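Local structure of DUF1881 domain-containing protein (Neurospora crassa, 5Z6D) at residues Y41-A54 with Y64-D76. The protein is of unknown function but joins a betagamma-crystallin domain to an Ig-like domain, the interface apparently leaving the crystallin calcium-binding site inoperative. The protein carries 1 engineered substitution. Residues are numbered along the deposited sequence; the frame is centred on the assembly and turned at random.
Sequences YFSVAVGASAKVIA and YREWTTSQADISD
The first torsions of Trp67 and Val52 turn the two side chains toward each other: the indole CG lies opposite its own carbonyl carbon (chi1 -58°), while Val52 sends CG1 opposite its backbone N (chi1 -177°). Trp67 CE3 and Val52 CG1 close to 3.6 Å. Farther round the same six-membered ring, Ala54 CB sits 3.7 Å from Trp67 CH2. One face of the indole receives Val44 CG1 and Ile74 CG2, both offset toward the rim, and those two methyls touch each other as their side chains cross at about a right angle. Trp67 also touches Phe12 of strand 9-13, so it bridges two sheets. Beneath it, strands 50-54 and 64-67 run antiparallel, with Val52–Trp67 and Ala54–Arg65 as hydrogen-bonded pairs. On the opposite face of this hairpin, the extended chain of Lys51 brings NZ within 3.2 Å of Glu66 OE2 in a salt bridge; the ammonium also bonds to the Thr90 carbonyl. Were Lys51 an alanine, the Glu66 carboxylate would probably lose its positive partner and the Thr90 carbonyl this donor. Past Thr68 the chain leaves the hairpin and crosses to strand 43-46. There Ser70 OG accepts a nearly straight bond from Val46 N (2.9 Å), Val44 and Gln71 exchange two backbone bonds, and Ile74 N donates to Phe42 O. Asp73 OD1 takes both the N and OG of Ser75, the former closing an Asx turn, while Asp73 OD2 forms a salt bridge with Lys16. Waters join Val46 O to Ser70 N and Ala50 O to Thr68 O. Strand 43-46 belongs to one sheet and the 50-54/64-67 hairpin to the other, with Trp67 packed between them, an arrangement in keeping with the two-sheet Greek key sandwich of a betagamma-crystallin domain.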
loop_
_atom_site.group_PDB
_atom_site.type_symbol
_atom_site.label_atom_id
_atom_site.label_comp_id
_atom_site.label_asym_id
_atom_site.label_seq_id
_atom_site.Cartn_x
_atom_site.Cartn_y
_atom_site.Cartn_z
ATOM N N TYR A 41 -12.595 -10.061 13.692
ATOM C CA TYR A 41 -12.594 -10.995 12.562
ATOM C C TYR A 41 -11.396 -11.918 12.484
ATOM O O TYR A 41 -10.245 -11.500 12.624
ATOM C CB TYR A 41 -12.700 -10.217 11.254
ATOM C CG TYR A 41 -13.925 -9.358 11.185
ATOM C CD1 TYR A 41 -15.150 -9.827 11.629
ATOM C CD2 TYR A 41 -13.855 -8.069 10.684
ATOM C CE1 TYR A 41 -16.275 -9.038 11.568
ATOM C CE2 TYR A 41 -14.971 -7.275 10.619
ATOM C CZ TYR A 41 -16.177 -7.767 11.062
ATOM O OH TYR A 41 -17.297 -6.974 10.995
ATOM N N PHE A 42 -11.691 -13.192 12.239
ATOM C CA PHE A 42 -10.683 -14.242 12.147
ATOM C C PHE A 42 -10.654 -14.919 10.771
ATOM O O PHE A 42 -9.718 -15.676 10.471
ATOM C CB PHE A 42 -10.928 -15.310 13.219
ATOM C CG PHE A 42 -10.263 -15.028 14.534
ATOM C CD1 PHE A 42 -9.387 -13.966 14.676
ATOM C CD2 PHE A 42 -10.498 -15.849 15.628
ATOM C CE1 PHE A 42 -8.764 -13.720 15.884
ATOM C CE2 PHE A 42 -9.880 -15.608 16.839
ATOM C CZ PHE A 42 -9.011 -14.541 16.967
ATOM N N SER A 43 -11.673 -14.695 9.946
ATOM C CA SER A 43 -11.565 -15.217 8.575
ATOM C C SER A 43 -12.350 -14.347 7.616
ATOM O O SER A 43 -13.118 -13.491 8.046
ATOM C CB SER A 43 -12.028 -16.687 8.488
ATOM O OG SER A 43 -13.347 -16.860 8.985
ATOM N N VAL A 44 -12.138 -14.527 6.318
ATOM C CA VAL A 44 -12.844 -13.678 5.351
ATOM C C VAL A 44 -13.108 -14.420 4.037
ATOM O O VAL A 44 -12.200 -14.990 3.426
ATOM C CB VAL A 44 -12.069 -12.364 5.074
ATOM C CG1 VAL A 44 -10.660 -12.634 4.525
ATOM C CG2 VAL A 44 -12.870 -11.445 4.131
ATOM N N ALA A 45 -14.379 -14.431 3.637
ATOM C CA ALA A 45 -14.773 -14.943 2.332
ATOM C C ALA A 45 -14.800 -13.805 1.342
ATOM O O ALA A 45 -15.386 -12.752 1.612
ATOM C CB ALA A 45 -16.133 -15.620 2.406
ATOM N N VAL A 46 -14.171 -14.011 0.194
ATOM C CA VAL A 46 -14.053 -12.947 -0.789
ATOM C C VAL A 46 -14.788 -13.307 -2.059
ATOM O O VAL A 46 -14.535 -14.345 -2.659
ATOM C CB VAL A 46 -12.587 -12.656 -1.117
ATOM C CG1 VAL A 46 -12.478 -11.597 -2.217
ATOM C CG2 VAL A 46 -11.865 -12.212 0.141
ATOM N N GLY A 47 -15.716 -12.443 -2.449
ATOM C CA GLY A 47 -16.460 -12.636 -3.675
ATOM C C GLY A 47 -15.543 -12.682 -4.872
ATOM O O GLY A 47 -14.427 -12.146 -4.855
ATOM N N ALA A 48 -16.024 -13.311 -5.937
ATOM C CA ALA A 48 -15.216 -13.554 -7.132
ATOM C C ALA A 48 -14.746 -12.283 -7.859
ATOM O O ALA A 48 -13.764 -12.313 -8.599
ATOM C CB ALA A 48 -16.004 -14.436 -8.093
ATOM N N SER A 49 -15.458 -11.180 -7.659
ATOM C CA SER A 49 -15.111 -9.930 -8.322
ATOM C C SER A 49 -14.661 -8.888 -7.309
ATOM O O SER A 49 -14.505 -7.709 -7.640
ATOM C CB SER A 49 -16.295 -9.399 -9.125
ATOM O OG SER A 49 -16.636 -10.299 -10.167
ATOM N N ALA A 50 -14.464 -9.333 -6.073
ATOM C CA ALA A 50 -14.065 -8.442 -4.997
ATOM C C ALA A 50 -12.626 -8.721 -4.579
ATOM O O ALA A 50 -12.006 -9.716 -4.977
ATOM C CB ALA A 50 -14.997 -8.587 -3.816
ATOM N N LYS A 51 -12.105 -7.826 -3.757
ATOM C CA LYS A 51 -10.767 -7.942 -3.228
ATOM C C LYS A 51 -10.714 -7.033 -2.006
ATOM O O LYS A 51 -11.413 -6.020 -1.966
ATOM C CB LYS A 51 -9.762 -7.547 -4.302
ATOM C CG LYS A 51 -8.391 -7.156 -3.866
ATOM C CD LYS A 51 -7.670 -6.678 -5.114
ATOM C CE LYS A 51 -6.250 -6.316 -4.866
ATOM N NZ LYS A 51 -5.600 -6.118 -6.180
ATOM N N VAL A 52 -9.947 -7.405 -0.984
ATOM C CA VAL A 52 -9.794 -6.534 0.178
ATOM C C VAL A 52 -8.373 -6.020 0.256
ATOM O O VAL A 52 -7.418 -6.797 0.160
ATOM C CB VAL A 52 -10.106 -7.241 1.504
ATOM C CG1 VAL A 52 -10.010 -6.254 2.670
ATOM C CG2 VAL A 52 -11.479 -7.890 1.477
ATOM N N ILE A 53 -8.235 -4.711 0.419
ATOM C CA ILE A 53 -6.940 -4.141 0.764
ATOM C C ILE A 53 -7.007 -3.677 2.206
ATOM O O ILE A 53 -7.829 -2.836 2.538
ATOM C CB ILE A 53 -6.562 -2.978 -0.168
ATOM C CG1 ILE A 53 -6.489 -3.463 -1.622
ATOM C CG2 ILE A 53 -5.234 -2.353 0.281
ATOM C CD1 ILE A 53 -6.403 -2.325 -2.638
ATOM N N ALA A 54 -6.156 -4.236 3.066
ATOM C CA ALA A 54 -6.165 -3.919 4.503
ATOM C C ALA A 54 -4.837 -3.289 4.918
ATOM O O ALA A 54 -3.789 -3.732 4.476
ATOM C CB ALA A 54 -6.445 -5.192 5.333
ATOM N N TYR A 64 0.630 -3.529 4.904
ATOM C CA TYR A 64 -0.672 -3.886 4.376
ATOM C C TYR A 64 -0.731 -5.347 3.965
ATOM O O TYR A 64 0.300 -6.020 3.860
ATOM C CB TYR A 64 -1.039 -3.004 3.170
ATOM C CG TYR A 64 -0.323 -3.378 1.882
ATOM C CD1 TYR A 64 -0.984 -4.071 0.876
ATOM C CD2 TYR A 64 1.013 -3.041 1.681
ATOM C CE1 TYR A 64 -0.334 -4.429 -0.297
ATOM C CE2 TYR A 64 1.669 -3.388 0.510
ATOM C CZ TYR A 64 0.985 -4.078 -0.477
ATOM O OH TYR A 64 1.619 -4.424 -1.649
ATOM N N ARG A 65 -1.951 -5.826 3.751
ATOM C CA ARG A 65 -2.190 -7.130 3.153
ATOM C C ARG A 65 -3.269 -6.996 2.102
ATOM O O ARG A 65 -4.120 -6.113 2.207
ATOM C CB ARG A 65 -2.618 -8.144 4.204
ATOM C CG ARG A 65 -1.558 -8.449 5.233
ATOM C CD ARG A 65 -0.428 -9.288 4.670
ATOM N NE ARG A 65 0.565 -9.567 5.706
ATOM C CZ ARG A 65 0.560 -10.646 6.485
ATOM N NH1 ARG A 65 -0.383 -11.577 6.350
ATOM N NH2 ARG A 65 1.509 -10.801 7.400
ATOM N N GLU A 66 -3.216 -7.850 1.086
ATOM C CA GLU A 66 -4.301 -7.972 0.118
ATOM C C GLU A 66 -4.924 -9.345 0.250
ATOM O O GLU A 66 -4.208 -10.345 0.239
ATOM C CB GLU A 66 -3.815 -7.788 -1.323
ATOM C CG GLU A 66 -3.437 -6.379 -1.732
ATOM C CD GLU A 66 -2.887 -6.339 -3.156
ATOM O OE1 GLU A 66 -1.990 -7.146 -3.470
ATOM O OE2 GLU A 66 -3.360 -5.517 -3.965
ATOM N N TRP A 67 -6.245 -9.403 0.373
ATOM C CA TRP A 67 -6.935 -10.693 0.354
ATOM C C TRP A 67 -7.732 -10.773 -0.933
ATOM O O TRP A 67 -8.736 -10.072 -1.084
ATOM C CB TRP A 67 -7.825 -10.860 1.587
ATOM C CG TRP A 67 -7.025 -10.742 2.853
ATOM C CD1 TRP A 67 -5.859 -11.380 3.130
ATOM C CD2 TRP A 67 -7.331 -9.940 3.999
ATOM N NE1 TRP A 67 -5.399 -11.019 4.369
ATOM C CE2 TRP A 67 -6.282 -10.134 4.929
ATOM C CE3 TRP A 67 -8.367 -9.054 4.324
ATOM C CZ2 TRP A 67 -6.242 -9.480 6.163
ATOM C CZ3 TRP A 67 -8.322 -8.399 5.556
ATOM C CH2 TRP A 67 -7.271 -8.626 6.458
ATOM N N THR A 68 -7.244 -11.586 -1.872
ATOM C CA THR A 68 -7.821 -11.669 -3.207
ATOM C C THR A 68 -8.715 -12.894 -3.324
ATOM O O THR A 68 -9.528 -13.001 -4.239
ATOM C CB THR A 68 -6.728 -11.715 -4.305
ATOM O OG1 THR A 68 -5.924 -12.899 -4.161
ATOM C CG2 THR A 68 -5.836 -10.498 -4.225
ATOM N N THR A 69 -8.546 -13.832 -2.397
ATOM C CA THR A 69 -9.397 -15.013 -2.332
ATOM C C THR A 69 -9.729 -15.293 -0.874
ATOM O O THR A 69 -9.099 -14.741 0.035
ATOM C CB THR A 69 -8.738 -16.278 -2.962
ATOM O OG1 THR A 69 -7.598 -16.683 -2.187
ATOM C CG2 THR A 69 -8.296 -16.018 -4.397
ATOM N N SER A 70 -10.723 -16.132 -0.653
ATOM C CA SER A 70 -11.176 -16.430 0.701
ATOM C C SER A 70 -10.036 -16.971 1.566
ATOM O O SER A 70 -9.329 -17.875 1.153
ATOM C CB SER A 70 -12.324 -17.427 0.656
ATOM O OG SER A 70 -13.430 -16.836 -0.015
ATOM N N GLN A 71 -9.860 -16.392 2.750
ATOM C CA GLN A 71 -8.804 -16.816 3.680
ATOM C C GLN A 71 -9.405 -17.404 4.946
ATOM O O GLN A 71 -10.160 -16.737 5.639
ATOM C CB GLN A 71 -7.898 -15.632 4.035
ATOM C CG GLN A 71 -7.196 -15.029 2.842
ATOM C CD GLN A 71 -6.192 -15.983 2.229
ATOM O OE1 GLN A 71 -5.254 -16.426 2.894
ATOM N NE2 GLN A 71 -6.402 -16.334 0.963
ATOM N N ALA A 72 -9.052 -18.644 5.270
ATOM C CA ALA A 72 -9.679 -19.292 6.417
ATOM C C ALA A 72 -9.073 -18.852 7.757
ATOM O O ALA A 72 -9.625 -19.156 8.818
ATOM C CB ALA A 72 -9.597 -20.816 6.270
ATOM N N ASP A 73 -7.964 -18.116 7.705
ATOM C CA ASP A 73 -7.309 -17.622 8.914
ATOM C C ASP A 73 -6.596 -16.294 8.678
ATOM O O ASP A 73 -5.547 -16.262 8.038
ATOM C CB ASP A 73 -6.309 -18.677 9.419
ATOM C CG ASP A 73 -5.826 -18.414 10.843
ATOM O OD1 ASP A 73 -6.067 -17.301 11.369
ATOM O OD2 ASP A 73 -5.207 -19.323 11.441
ATOM N N ILE A 74 -7.160 -15.203 9.200
ATOM C CA ILE A 74 -6.472 -13.906 9.159
ATOM C C ILE A 74 -6.149 -13.372 10.556
ATOM O O ILE A 74 -6.069 -12.159 10.762
ATOM C CB ILE A 74 -7.297 -12.843 8.396
ATOM C CG1 ILE A 74 -8.684 -12.648 9.022
ATOM C CG2 ILE A 74 -7.418 -13.231 6.932
ATOM C CD1 ILE A 74 -9.446 -11.463 8.439
ATOM N N SER A 75 -5.942 -14.277 11.503
ATOM C CA SER A 75 -5.672 -13.902 12.888
ATOM C C SER A 75 -4.266 -13.336 13.121
ATOM O O SER A 75 -3.994 -12.777 14.184
ATOM C CB SER A 75 -5.878 -15.111 13.790
ATOM O OG SER A 75 -4.950 -16.133 13.457
ATOM N N ASP A 76 -3.377 -13.494 12.144
ATOM C CA ASP A 76 -1.978 -13.102 12.301
ATOM C C ASP A 76 -1.527 -12.234 11.133
ATOM O O ASP A 76 -0.847 -12.707 10.226
ATOM C CB ASP A 76 -1.092 -14.350 12.402
ATOM C CG ASP A 76 0.310 -14.043 12.905
ATOM O OD1 ASP A 76 0.709 -12.859 12.906
ATOM O OD2 ASP A 76 1.020 -14.996 13.294
HETATM O O HOH W 1 -12.437 -16.439 -2.953
HETATM O O HOH W 2 -9.667 -10.817 -6.252
#